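Local coordinates for protein fructokinase (PDB 3C8U) that probably phosphorylates fructose to fructose 6-phosphate at the expense of ATP, as a putative kinase of a fructose transport system, at residues G50-V55 against E123-I128; G87-C92 against R142-I147; Y103-R108 against A115-V120; L134-P139 against R192-A197; R164-W169 against A178-A183. All blocks are in the same frame, centred on the assembly; numbering follows the deposited sequence.

Interaction 1 (G50-V55 against E123-I128); sequences GLPAEV and ECRVAI
P52 O is gripped by two successive N-H groups of the facing chain. R125 N lies 2.8 Å from P52 O and V126 N 3.1 Å from it, both tilted by some 19° from the carbonyl plane. Beyond this fork E54 turns both of its backbone polar groups to the neighbour: E54 N donates to V126 O, and E54 O receives I128 N at 2.9 Å. V126 O also faces a CA-H, with A53 CA at 3.1 Å.

This is the ladder of two parallel strands, A53 paired with V126, E54 with A127 and V55 with I128, with 24° between the directions of 53-55 and 126-128. Strand 53-57 lies outermost within the chain, next to 126-131 and then 23-28, in an order consistent with a P-loop kinase fold.

Apolar groups meet on the face carrying A53, V55, V126 and I128. A53 CB is 4.1 Å from V126 CB, while V55 and I128 both rest on A43 of helix 36-48.

E54 leaves on the face of A127. Its CG is anti to the carbonyl carbon (chi1 -72°) and the chain is extended beyond. In the E54 conformer given, and so with some doubt, water 1 donates to E54 OE2 at 2.6 Å and to E123 OE2, in the preceding loop, at 2.8 Å; it would probably ease the repulsion between the two carboxylates.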
# COMPACT_ATOMS: atom_id res chain seq x y z
N GLY A 50 0.01 -22.88 -3.87
CA GLY A 50 -1.22 -23.40 -3.22
C GLY A 50 -1.83 -22.49 -2.18
O GLY A 50 -2.66 -22.91 -1.36
N LEU A 51 -1.38 -21.24 -2.19
CA LEU A 51 -1.94 -20.21 -1.31
C LEU A 51 -2.55 -19.09 -2.14
O LEU A 51 -1.88 -18.13 -2.45
CB LEU A 51 -0.87 -19.61 -0.38
CG LEU A 51 -0.54 -20.24 0.97
CD1 LEU A 51 0.59 -19.44 1.62
CD2 LEU A 51 -1.78 -20.29 1.86
N PRO A 52 -3.84 -19.21 -2.50
CA PRO A 52 -4.49 -18.19 -3.32
C PRO A 52 -4.45 -16.84 -2.66
O PRO A 52 -4.92 -16.64 -1.56
CB PRO A 52 -5.93 -18.70 -3.44
CG PRO A 52 -5.87 -20.15 -3.15
CD PRO A 52 -4.75 -20.32 -2.17
N ALA A 53 -3.81 -15.93 -3.37
CA ALA A 53 -3.48 -14.61 -2.88
C ALA A 53 -3.95 -13.58 -3.85
O ALA A 53 -4.01 -13.80 -5.06
CB ALA A 53 -1.95 -14.47 -2.70
N GLU A 54 -4.31 -12.44 -3.27
CA GLU A 54 -4.70 -11.24 -4.02
C GLU A 54 -4.20 -9.97 -3.37
O GLU A 54 -3.96 -9.92 -2.17
CB GLU A 54 -6.22 -11.21 -4.18
CG GLU A 54 -6.71 -12.27 -5.15
CD GLU A 54 -8.21 -12.38 -5.22
OE1 GLU A 54 -8.85 -11.47 -5.79
OE2 GLU A 54 -8.74 -13.40 -4.75
N VAL A 55 -4.06 -8.94 -4.19
CA VAL A 55 -3.55 -7.65 -3.75
C VAL A 55 -4.71 -6.72 -3.42
O VAL A 55 -5.60 -6.51 -4.23
CB VAL A 55 -2.60 -7.01 -4.80
CG1 VAL A 55 -2.10 -5.65 -4.28
CG2 VAL A 55 -1.41 -7.96 -5.13
N GLU A 123 -12.39 -17.77 -1.33
CA GLU A 123 -11.31 -18.58 -1.95
C GLU A 123 -9.92 -17.99 -1.69
O GLU A 123 -8.89 -18.66 -1.78
CB GLU A 123 -11.53 -18.73 -3.45
CG GLU A 123 -11.22 -17.49 -4.25
CD GLU A 123 -12.34 -16.46 -4.30
OE1 GLU A 123 -13.41 -16.61 -3.63
OE2 GLU A 123 -12.13 -15.49 -5.06
N CYS A 124 -9.90 -16.71 -1.36
CA CYS A 124 -8.65 -16.00 -1.04
C CYS A 124 -8.18 -16.30 0.36
O CYS A 124 -8.86 -16.04 1.36
CB CYS A 124 -8.81 -14.48 -1.23
SG CYS A 124 -7.35 -13.51 -0.72
N ARG A 125 -6.96 -16.82 0.42
CA ARG A 125 -6.35 -17.31 1.66
C ARG A 125 -5.37 -16.30 2.23
O ARG A 125 -5.13 -16.25 3.41
CB ARG A 125 -5.62 -18.65 1.40
CG ARG A 125 -6.57 -19.81 1.16
CD ARG A 125 -6.02 -21.12 1.70
NE ARG A 125 -5.24 -20.93 2.91
CZ ARG A 125 -4.20 -21.70 3.22
NH1 ARG A 125 -3.86 -22.68 2.40
NH2 ARG A 125 -3.51 -21.47 4.34
N VAL A 126 -4.82 -15.49 1.34
CA VAL A 126 -3.86 -14.46 1.73
C VAL A 126 -4.16 -13.16 1.00
O VAL A 126 -4.27 -13.14 -0.21
CB VAL A 126 -2.42 -14.89 1.37
CG1 VAL A 126 -1.40 -13.76 1.69
CG2 VAL A 126 -2.09 -16.21 2.11
N ALA A 127 -4.31 -12.10 1.78
CA ALA A 127 -4.45 -10.75 1.25
C ALA A 127 -3.13 -10.03 1.44
O ALA A 127 -2.60 -9.93 2.56
CB ALA A 127 -5.59 -9.98 1.95
N ILE A 128 -2.60 -9.58 0.32
CA ILE A 128 -1.41 -8.76 0.29
C ILE A 128 -1.92 -7.34 0.24
O ILE A 128 -2.48 -6.91 -0.77
CB ILE A 128 -0.50 -9.02 -0.90
CG1 ILE A 128 -0.03 -10.47 -0.91
CG2 ILE A 128 0.68 -8.01 -0.91
CD1 ILE A 128 0.66 -10.81 -2.17
O HOH W 1 -11.27 -13.04 -4.07

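Interaction 2 (G87-C92 against R142-I147); sequences GFQRLC and RDLTAI
D143 OD2 and Q89 OE1 are joined by water 2, which donates to D143 OD2 at 2.7 Å and to Q89 OE1 at 2.9 Å. Q89 has CG anti to its backbone N (chi1 -178°), which places CG 4.3 Å from L144 CD2. Q89 OE1 itself lies 4.3 Å from D143 CB.

The remaining touches are apolar. L144 reaches the F88 ring with one methyl, CD1, at 3.9 Å from F88 CE2, and the two side chains cross at about a right angle. One turn along the helix, C92 CB meets I147 CD1 at 3.9 Å, while C92 SG sits 3.8 Å above the plane of the F88 ring, displaced toward its rim. F88 is further packed by F61, M58 and L134, and L144 also touches F85 at the start of helix 85-97.

F88, Q89 and C92 line one side of helix 85-97. Opposite them, 142-147 is a loop with helical backbone angles, in which I147 N bonds L144 O at 2.7 Å. From it L144 contributes its CD1 methyl and I147 the CD1 at the end of its longer arm. The arrangement is that of an alpha/beta fold in which a helix is packed against a connection between two strands of the parallel sheet, here the one from 126-131 to 150-154.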
# COMPACT_ATOMS: atom_id res chain seq x y z
N GLY A 87 -11.47 3.59 8.79
CA GLY A 87 -12.13 2.73 7.79
C GLY A 87 -11.19 1.68 7.24
O GLY A 87 -11.55 0.51 7.07
N PHE A 88 -9.96 2.10 6.98
CA PHE A 88 -8.93 1.14 6.47
C PHE A 88 -8.66 0.11 7.54
O PHE A 88 -8.56 -1.09 7.28
CB PHE A 88 -7.64 1.90 6.10
CG PHE A 88 -6.53 1.01 5.59
CD1 PHE A 88 -6.73 0.13 4.53
CD2 PHE A 88 -5.29 1.06 6.18
CE1 PHE A 88 -5.70 -0.66 4.07
CE2 PHE A 88 -4.25 0.27 5.71
CZ PHE A 88 -4.47 -0.60 4.66
N GLN A 89 -8.52 0.58 8.76
CA GLN A 89 -8.26 -0.32 9.88
C GLN A 89 -9.39 -1.35 10.02
O GLN A 89 -9.14 -2.52 10.24
CB GLN A 89 -8.06 0.44 11.20
CG GLN A 89 -7.74 -0.45 12.37
CD GLN A 89 -7.35 0.34 13.60
OE1 GLN A 89 -6.28 0.14 14.18
NE2 GLN A 89 -8.20 1.26 13.99
N ARG A 90 -10.62 -0.87 9.83
CA ARG A 90 -11.80 -1.73 9.94
C ARG A 90 -11.78 -2.80 8.86
O ARG A 90 -12.13 -3.95 9.11
CB ARG A 90 -13.10 -0.92 9.87
CG ARG A 90 -13.50 -0.32 11.21
CD ARG A 90 -14.92 0.29 11.22
NE ARG A 90 -15.02 1.48 10.40
CZ ARG A 90 -14.74 2.69 10.87
NH1 ARG A 90 -14.37 2.81 12.13
NH2 ARG A 90 -14.84 3.75 10.07
N LEU A 91 -11.33 -2.43 7.67
CA LEU A 91 -11.19 -3.40 6.56
C LEU A 91 -10.19 -4.48 6.89
O LEU A 91 -10.45 -5.68 6.70
CB LEU A 91 -10.80 -2.70 5.23
CG LEU A 91 -10.24 -3.64 4.15
CD1 LEU A 91 -11.32 -4.66 3.66
CD2 LEU A 91 -9.69 -2.87 3.00
N CYS A 92 -9.03 -4.05 7.37
CA CYS A 92 -7.96 -4.99 7.73
C CYS A 92 -8.48 -6.04 8.72
O CYS A 92 -8.23 -7.27 8.56
CB CYS A 92 -6.76 -4.25 8.31
SG CYS A 92 -5.90 -3.28 7.03
N ARG A 142 0.60 2.98 13.56
CA ARG A 142 1.64 2.10 14.13
C ARG A 142 1.00 0.82 14.67
O ARG A 142 1.66 -0.22 14.81
CB ARG A 142 2.48 2.80 15.22
CG ARG A 142 1.71 3.19 16.47
CD ARG A 142 2.69 3.61 17.55
NE ARG A 142 3.54 4.71 17.13
CZ ARG A 142 3.39 5.97 17.55
NH1 ARG A 142 2.39 6.30 18.35
NH2 ARG A 142 4.22 6.90 17.13
N ASP A 143 -0.30 0.89 14.88
CA ASP A 143 -1.06 -0.23 15.42
C ASP A 143 -1.34 -1.28 14.37
O ASP A 143 -1.74 -2.40 14.68
CB ASP A 143 -2.37 0.20 16.02
CG ASP A 143 -2.18 1.07 17.23
OD1 ASP A 143 -1.12 1.00 17.86
OD2 ASP A 143 -3.10 1.83 17.53
N LEU A 144 -1.12 -0.91 13.11
CA LEU A 144 -1.40 -1.83 12.02
C LEU A 144 -0.41 -3.00 12.01
O LEU A 144 -0.74 -4.11 11.59
CB LEU A 144 -1.41 -1.14 10.66
CG LEU A 144 -2.52 -0.14 10.39
CD1 LEU A 144 -2.27 0.50 9.03
CD2 LEU A 144 -3.90 -0.79 10.48
N THR A 145 0.80 -2.75 12.48
CA THR A 145 1.85 -3.79 12.43
C THR A 145 1.45 -5.04 13.21
O THR A 145 1.86 -6.14 12.92
CB THR A 145 3.20 -3.29 12.94
OG1 THR A 145 3.08 -2.89 14.31
CG2 THR A 145 3.66 -2.13 12.13
N ALA A 146 0.60 -4.85 14.20
CA ALA A 146 0.14 -5.97 15.02
C ALA A 146 -0.80 -6.84 14.23
O ALA A 146 -1.07 -7.98 14.61
CB ALA A 146 -0.55 -5.47 16.27
N ILE A 147 -1.35 -6.29 13.15
CA ILE A 147 -2.39 -7.00 12.37
C ILE A 147 -1.76 -7.90 11.30
O ILE A 147 -2.32 -8.90 10.90
CB ILE A 147 -3.34 -6.02 11.59
CG1 ILE A 147 -4.04 -5.06 12.54
CG2 ILE A 147 -4.45 -6.76 10.83
CD1 ILE A 147 -4.96 -4.13 11.79
O HOH W 2 -5.46 2.02 16.24

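Interaction 3 (Y103-R108 against A115-V120); sequences YPLFDR and AGAAEV
A classic beta bulge in the hairpin of strands 101-107 and 112-120 sets two residues, A117 and A118, against the single residue Y103. Y103 N donates to A118 O at 2.9 Å, and Y103 O accepts A118 N at 3.0 Å, making a hydrogen-bonded antiparallel pair. The extra residue adds a weak bond to the same carbonyl, A117 N to Y103 O at 3.3 Å. G116, with positive phi, turns the chain just before the bulge.

The side chains of the pair lie on one face. Y103 CG stands in the crowded position between backbone N and carbonyl carbon (chi1 72°), and the ring lies with one face under A118 CB. This CH-pi contact runs 3.7 Å from A118 CB to the ring centroid, 23° off the normal. V120 CG2 reaches Y103 CE1 at 3.7 Å, and L105 CG also touches A118 CB at 3.8 Å. L105 CB meets A117 CB at 3.7 Å. The ring further packs on V56 and P57 of strand 53-57 and on L91 of helix 85-97.

An alanine at Y103 would keep the backbone bonds but would probably leave the A118 and V120 methyls without their aromatic partner and open a gap between the hairpin and the parallel sheet. With 134° between the directions of 103-107 and 117-120, the element is an antiparallel beta hairpin with a classic bulge next to the corner at A115 and G116.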
# COMPACT_ATOMS: atom_id res chain seq x y z
N TYR A 103 -14.71 -3.70 -0.85
CA TYR A 103 -13.87 -2.52 -0.57
C TYR A 103 -13.71 -1.58 -1.77
O TYR A 103 -14.03 -1.95 -2.89
CB TYR A 103 -12.52 -2.99 -0.01
CG TYR A 103 -11.59 -3.64 -1.01
CD1 TYR A 103 -11.64 -4.99 -1.27
CD2 TYR A 103 -10.64 -2.89 -1.68
CE1 TYR A 103 -10.80 -5.58 -2.21
CE2 TYR A 103 -9.81 -3.46 -2.62
CZ TYR A 103 -9.88 -4.80 -2.87
OH TYR A 103 -9.01 -5.34 -3.80
N PRO A 104 -13.26 -0.33 -1.52
CA PRO A 104 -13.16 0.65 -2.59
C PRO A 104 -11.86 0.60 -3.33
O PRO A 104 -10.87 0.09 -2.81
CB PRO A 104 -13.27 1.99 -1.87
CG PRO A 104 -12.87 1.71 -0.42
CD PRO A 104 -13.04 0.26 -0.18
N LEU A 105 -11.92 1.11 -4.55
CA LEU A 105 -10.77 1.22 -5.44
C LEU A 105 -10.61 2.69 -5.82
O LEU A 105 -11.59 3.37 -6.14
CB LEU A 105 -10.96 0.36 -6.71
CG LEU A 105 -10.86 -1.17 -6.54
CD1 LEU A 105 -11.06 -1.94 -7.88
CD2 LEU A 105 -9.53 -1.52 -5.87
N PHE A 106 -9.37 3.15 -5.80
CA PHE A 106 -9.06 4.53 -6.20
C PHE A 106 -8.93 4.63 -7.71
O PHE A 106 -8.21 3.85 -8.32
CB PHE A 106 -7.79 5.03 -5.52
CG PHE A 106 -7.60 6.51 -5.59
CD1 PHE A 106 -8.47 7.36 -4.94
CD2 PHE A 106 -6.56 7.05 -6.32
CE1 PHE A 106 -8.28 8.76 -5.01
CE2 PHE A 106 -6.39 8.43 -6.40
CZ PHE A 106 -7.25 9.27 -5.73
N ASP A 107 -9.65 5.58 -8.28
CA ASP A 107 -9.58 5.94 -9.71
C ASP A 107 -8.68 7.17 -9.91
O ASP A 107 -9.06 8.30 -9.65
CB ASP A 107 -10.99 6.15 -10.27
CG ASP A 107 -11.01 6.54 -11.76
OD1 ASP A 107 -9.96 6.92 -12.32
OD2 ASP A 107 -12.11 6.50 -12.34
N ARG A 108 -7.47 6.92 -10.36
CA ARG A 108 -6.45 7.99 -10.41
C ARG A 108 -6.88 9.11 -11.35
O ARG A 108 -6.76 10.30 -11.05
CB ARG A 108 -5.06 7.46 -10.83
CG ARG A 108 -4.26 6.79 -9.73
N ALA A 115 -16.55 3.39 -4.07
CA ALA A 115 -17.02 2.37 -3.12
C ALA A 115 -17.65 1.25 -3.90
O ALA A 115 -18.25 1.46 -4.95
CB ALA A 115 -18.02 2.94 -2.10
N GLY A 116 -17.47 0.04 -3.38
CA GLY A 116 -18.18 -1.15 -3.83
C GLY A 116 -17.56 -1.71 -5.09
O GLY A 116 -18.23 -2.40 -5.85
N ALA A 117 -16.29 -1.41 -5.28
CA ALA A 117 -15.58 -1.65 -6.58
C ALA A 117 -14.84 -2.97 -6.63
O ALA A 117 -14.55 -3.49 -7.71
CB ALA A 117 -14.60 -0.50 -6.90
N ALA A 118 -14.53 -3.51 -5.46
CA ALA A 118 -13.77 -4.77 -5.38
C ALA A 118 -14.23 -5.65 -4.24
O ALA A 118 -14.87 -5.21 -3.29
CB ALA A 118 -12.25 -4.48 -5.27
N GLU A 119 -13.90 -6.93 -4.35
CA GLU A 119 -14.25 -7.92 -3.32
C GLU A 119 -13.15 -8.94 -3.09
O GLU A 119 -12.65 -9.49 -4.04
CB GLU A 119 -15.50 -8.68 -3.75
CG GLU A 119 -16.11 -9.56 -2.68
CD GLU A 119 -17.23 -10.43 -3.20
OE1 GLU A 119 -16.96 -11.29 -4.05
OE2 GLU A 119 -18.37 -10.26 -2.76
N VAL A 120 -12.80 -9.19 -1.83
CA VAL A 120 -12.01 -10.35 -1.46
C VAL A 120 -13.01 -11.43 -1.09
O VAL A 120 -13.83 -11.27 -0.20
CB VAL A 120 -11.10 -10.08 -0.26
CG1 VAL A 120 -10.25 -11.27 0.02
CG2 VAL A 120 -10.25 -8.82 -0.55

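Interaction 4 (L134-P139 against R192-A197); sequences LLFDAP and RAIEAA
D137 N donates to A197 O at 2.9 Å in a nearly straight bond (166°), although the donor stands above the carbonyl plane, 37° out of it. The same oxygen faces the CA-H of F136, with F136 CA 3.5 Å away. A197 O is thus approached by two consecutive residues of the loop.

That loop, which follows strand 126-131, bends here in an inverse gamma turn centred on D137, closed by a weak bond from A138 N to F136 O. It meets the C-terminal end of helix 186-195, and L135 adds a backbone bond to L199 just beyond. D137 OD1 forms a salt bridge with R142 NE.

Aromatic packing comes from F136, whose CG is anti to the backbone N (chi1 -170°). Its ring presents an edge to the helix: F136 CE1 lies 3.5 Å from A193 O and 3.9 Å from I194 CA, both near the ring plane. Neighbours Y133 and P80 also touch this ring.

The remaining contacts are aliphatic or involve the ring rim. A197 CB reaches F136 CE1 obliquely at 3.8 Å and is 4.1 Å from D137 CB, while I194 CG1 lies more loosely, 4.4 Å from F136 CD1.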
# COMPACT_ATOMS: atom_id res chain seq x y z
N LEU A 134 2.04 1.35 5.90
CA LEU A 134 1.79 0.06 6.55
C LEU A 134 2.80 -0.31 7.62
O LEU A 134 2.58 -1.26 8.38
CB LEU A 134 1.67 -1.06 5.52
CG LEU A 134 0.58 -0.84 4.43
CD1 LEU A 134 0.40 -2.16 3.66
CD2 LEU A 134 -0.78 -0.30 4.97
N LEU A 135 3.87 0.48 7.67
CA LEU A 135 4.99 0.30 8.61
C LEU A 135 5.40 1.67 9.15
O LEU A 135 6.56 2.05 9.20
CB LEU A 135 6.17 -0.41 7.93
CG LEU A 135 5.93 -1.90 7.64
CD1 LEU A 135 7.12 -2.56 6.93
CD2 LEU A 135 5.55 -2.70 8.90
N PHE A 136 4.37 2.42 9.48
CA PHE A 136 4.48 3.86 9.75
C PHE A 136 4.28 4.21 11.22
O PHE A 136 3.23 3.98 11.83
CB PHE A 136 3.46 4.58 8.84
CG PHE A 136 3.59 6.07 8.81
CD1 PHE A 136 4.73 6.68 8.30
CD2 PHE A 136 2.53 6.86 9.24
CE1 PHE A 136 4.82 8.07 8.25
CE2 PHE A 136 2.62 8.26 9.21
CZ PHE A 136 3.76 8.86 8.72
N ASP A 137 5.35 4.76 11.79
CA ASP A 137 5.43 5.03 13.23
C ASP A 137 4.78 6.37 13.58
O ASP A 137 5.42 7.40 13.81
CB ASP A 137 6.88 4.93 13.70
CG ASP A 137 7.02 4.87 15.22
OD1 ASP A 137 6.03 4.85 15.98
OD2 ASP A 137 8.17 4.83 15.65
N ALA A 138 3.47 6.30 13.58
CA ALA A 138 2.57 7.40 14.00
C ALA A 138 1.34 6.84 14.68
O ALA A 138 0.98 5.67 14.49
CB ALA A 138 2.13 8.21 12.80
N PRO A 139 0.66 7.67 15.48
CA PRO A 139 -0.59 7.23 16.08
C PRO A 139 -1.56 6.67 15.06
O PRO A 139 -1.75 7.19 13.95
CB PRO A 139 -1.11 8.50 16.76
CG PRO A 139 0.15 9.25 17.11
CD PRO A 139 1.07 9.01 15.95
N ARG A 192 9.44 11.30 2.45
CA ARG A 192 10.37 11.72 3.48
C ARG A 192 9.81 11.40 4.87
O ARG A 192 10.52 10.87 5.74
CB ARG A 192 10.68 13.23 3.33
CG ARG A 192 12.03 13.68 3.82
CD ARG A 192 12.61 14.89 3.02
NE ARG A 192 11.60 15.88 2.65
CZ ARG A 192 11.21 16.12 1.40
NH1 ARG A 192 11.75 15.44 0.39
NH2 ARG A 192 10.28 17.04 1.15
N ALA A 193 8.52 11.71 5.08
CA ALA A 193 7.83 11.42 6.37
C ALA A 193 7.85 9.92 6.65
O ALA A 193 8.00 9.45 7.80
CB ALA A 193 6.34 11.92 6.33
N ILE A 194 7.72 9.16 5.57
CA ILE A 194 7.74 7.69 5.64
C ILE A 194 9.10 7.22 6.11
O ILE A 194 9.20 6.41 7.02
CB ILE A 194 7.38 7.04 4.28
CG1 ILE A 194 5.87 7.12 4.07
CG2 ILE A 194 7.87 5.57 4.22
CD1 ILE A 194 5.45 7.05 2.60
N GLU A 195 10.16 7.78 5.51
CA GLU A 195 11.53 7.36 5.83
C GLU A 195 11.88 7.75 7.27
O GLU A 195 12.71 7.12 7.92
CB GLU A 195 12.54 7.99 4.86
CG GLU A 195 14.01 7.81 5.24
CD GLU A 195 14.49 6.38 5.15
OE1 GLU A 195 13.74 5.53 4.62
OE2 GLU A 195 15.61 6.10 5.63
N ALA A 196 11.21 8.78 7.74
CA ALA A 196 11.50 9.34 9.07
C ALA A 196 10.77 8.61 10.18
O ALA A 196 11.00 8.83 11.37
CB ALA A 196 11.20 10.84 9.12
N ALA A 197 9.89 7.69 9.78
CA ALA A 197 9.00 7.01 10.73
C ALA A 197 8.83 5.54 10.35
O ALA A 197 7.73 5.04 10.17
CB ALA A 197 7.63 7.72 10.81

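Interaction 5 (R164-W169 against A178-A183); sequences RLVQRW and AAVARA
W169 begins its contact at CB, which presses on A179 CB at 3.6 Å. From there W169 CD1 grazes A183 CB at 4.1 Å. Around the ring fusion, CD2 and CE2 lie beneath R182 CG, which sits over the six-membered ring in a CH-pi contact, 3.6 Å from its centroid and 14° off the normal. At the far rim CZ3 and CH2 meet the guanidinium: W169 CH2 is 3.4 Å from R182 NH2, and W169 CZ3 lies over the centre of the guanidinium face. R182 is bent at chi2, where CD is set, and its chain crosses the indole at about a right angle; the ring and guanidinium planes end 34° apart.

Beside it L165 and V166 pack against the small A179 and A183, and V166 also against V180. L165 CB touches A183 CB at 3.8 Å, and V166 lodges CG1 against A179 CB at 3.9 Å and CG2 against V180 CG2 at 3.8 Å. The axes of segments 164-169 and 178-183 approach to 8.1 Å, at 123° to each other, with alanines at the interface.

An alanine at W169 would retain the CB contact with A179 but would probably leave the R182 chain without its aromatic support and free to turn. The contact is one of van der Waals and CH-pi packing, to which the guanidinium charge near the indole may add, and it is likely to tie R182 in place without a bond of fixed direction.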
# COMPACT_ATOMS: atom_id res chain seq x y z
N ARG A 164 11.48 8.94 -10.50
CA ARG A 164 10.31 8.19 -10.95
C ARG A 164 9.07 9.02 -10.86
O ARG A 164 8.21 8.98 -11.74
CB ARG A 164 10.14 6.91 -10.15
CG ARG A 164 11.27 6.02 -10.38
CD ARG A 164 10.93 4.65 -9.95
NE ARG A 164 12.11 3.85 -9.71
CZ ARG A 164 12.13 2.79 -8.92
NH1 ARG A 164 11.02 2.41 -8.28
NH2 ARG A 164 13.27 2.13 -8.76
N LEU A 165 9.02 9.84 -9.83
CA LEU A 165 7.91 10.77 -9.62
C LEU A 165 7.90 11.87 -10.66
O LEU A 165 6.84 12.28 -11.14
CB LEU A 165 7.91 11.34 -8.20
CG LEU A 165 7.49 10.29 -7.16
CD1 LEU A 165 7.81 10.71 -5.72
CD2 LEU A 165 6.04 9.94 -7.32
N VAL A 166 9.08 12.35 -11.05
CA VAL A 166 9.13 13.42 -12.06
C VAL A 166 8.61 12.86 -13.38
O VAL A 166 7.78 13.48 -14.03
CB VAL A 166 10.52 14.06 -12.20
CG1 VAL A 166 10.61 14.97 -13.44
CG2 VAL A 166 10.82 14.87 -10.93
N GLN A 167 9.06 11.67 -13.73
CA GLN A 167 8.58 11.00 -14.95
C GLN A 167 7.06 10.86 -14.94
O GLN A 167 6.38 11.08 -15.96
CB GLN A 167 9.24 9.65 -15.18
CG GLN A 167 8.98 9.09 -16.61
CD GLN A 167 9.41 10.06 -17.73
OE1 GLN A 167 10.59 10.39 -17.86
NE2 GLN A 167 8.45 10.49 -18.56
N ARG A 168 6.54 10.53 -13.77
CA ARG A 168 5.09 10.35 -13.61
C ARG A 168 4.39 11.61 -14.05
O ARG A 168 3.47 11.59 -14.84
CB ARG A 168 4.72 10.00 -12.15
CG ARG A 168 3.23 10.07 -11.85
CD ARG A 168 2.86 9.15 -10.68
NE ARG A 168 2.67 9.87 -9.41
CZ ARG A 168 2.57 9.26 -8.23
NH1 ARG A 168 2.66 7.94 -8.15
NH2 ARG A 168 2.39 9.96 -7.12
N TRP A 169 4.91 12.73 -13.57
CA TRP A 169 4.28 14.01 -13.80
C TRP A 169 4.52 14.48 -15.23
O TRP A 169 3.70 15.22 -15.82
CB TRP A 169 4.71 15.02 -12.74
CG TRP A 169 4.07 14.66 -11.45
CD1 TRP A 169 4.66 14.08 -10.37
CD2 TRP A 169 2.69 14.77 -11.14
NE1 TRP A 169 3.73 13.84 -9.39
CE2 TRP A 169 2.50 14.26 -9.84
CE3 TRP A 169 1.58 15.26 -11.84
CZ2 TRP A 169 1.25 14.24 -9.20
CZ3 TRP A 169 0.33 15.24 -11.20
CH2 TRP A 169 0.18 14.73 -9.90
N ALA A 178 7.77 21.97 -14.00
CA ALA A 178 6.51 21.78 -13.29
C ALA A 178 6.44 20.42 -12.64
O ALA A 178 5.89 20.27 -11.55
CB ALA A 178 5.30 21.97 -14.22
N ALA A 179 7.00 19.43 -13.33
CA ALA A 179 6.92 18.05 -12.90
C ALA A 179 7.79 17.90 -11.65
O ALA A 179 7.44 17.26 -10.68
CB ALA A 179 7.39 17.08 -14.00
N VAL A 180 8.93 18.57 -11.70
CA VAL A 180 9.87 18.57 -10.55
C VAL A 180 9.22 19.23 -9.32
O VAL A 180 9.29 18.74 -8.19
CB VAL A 180 11.20 19.28 -10.93
CG1 VAL A 180 11.99 19.70 -9.66
CG2 VAL A 180 12.04 18.38 -11.84
N ALA A 181 8.57 20.36 -9.56
CA ALA A 181 7.99 21.15 -8.47
C ALA A 181 6.88 20.35 -7.81
O ALA A 181 6.74 20.29 -6.59
CB ALA A 181 7.45 22.51 -8.98
N ARG A 182 6.12 19.70 -8.66
CA ARG A 182 4.94 18.96 -8.21
C ARG A 182 5.40 17.81 -7.34
O ARG A 182 4.88 17.57 -6.25
CB ARG A 182 4.15 18.43 -9.41
CG ARG A 182 2.88 17.72 -9.08
CD ARG A 182 1.85 18.68 -8.52
NE ARG A 182 0.53 18.06 -8.53
CZ ARG A 182 -0.36 18.22 -9.52
NH1 ARG A 182 -0.07 19.00 -10.56
NH2 ARG A 182 -1.53 17.60 -9.45
N ALA A 183 6.38 17.10 -7.85
CA ALA A 183 6.90 15.91 -7.17
C ALA A 183 7.59 16.26 -5.86
O ALA A 183 7.48 15.53 -4.86
CB ALA A 183 7.87 15.16 -8.05

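How the interactions relate
Following the chain from the N terminus, interaction 1 opens at 50-55 and closes at 123-128, pairing two strands of the parallel sheet. Interaction 3, a hairpin, is nested within it, and Y103 OH packs against V55 O. Interaction 2 opens at 87-92 inside interaction 1 and closes at 142-147, so the two cross; it encloses interaction 3 and joins helix 85-97 to the loop after strand 126-131. Interaction 4 opens at 134-139, crossing interaction 2, and ties that loop to the end of helix 186-195 at 192-197. It encloses interaction 5, which pairs two helices. Interactions 1 and 5 are farthest apart, their centres about 34 Å apart on opposite sides of the chain's centre.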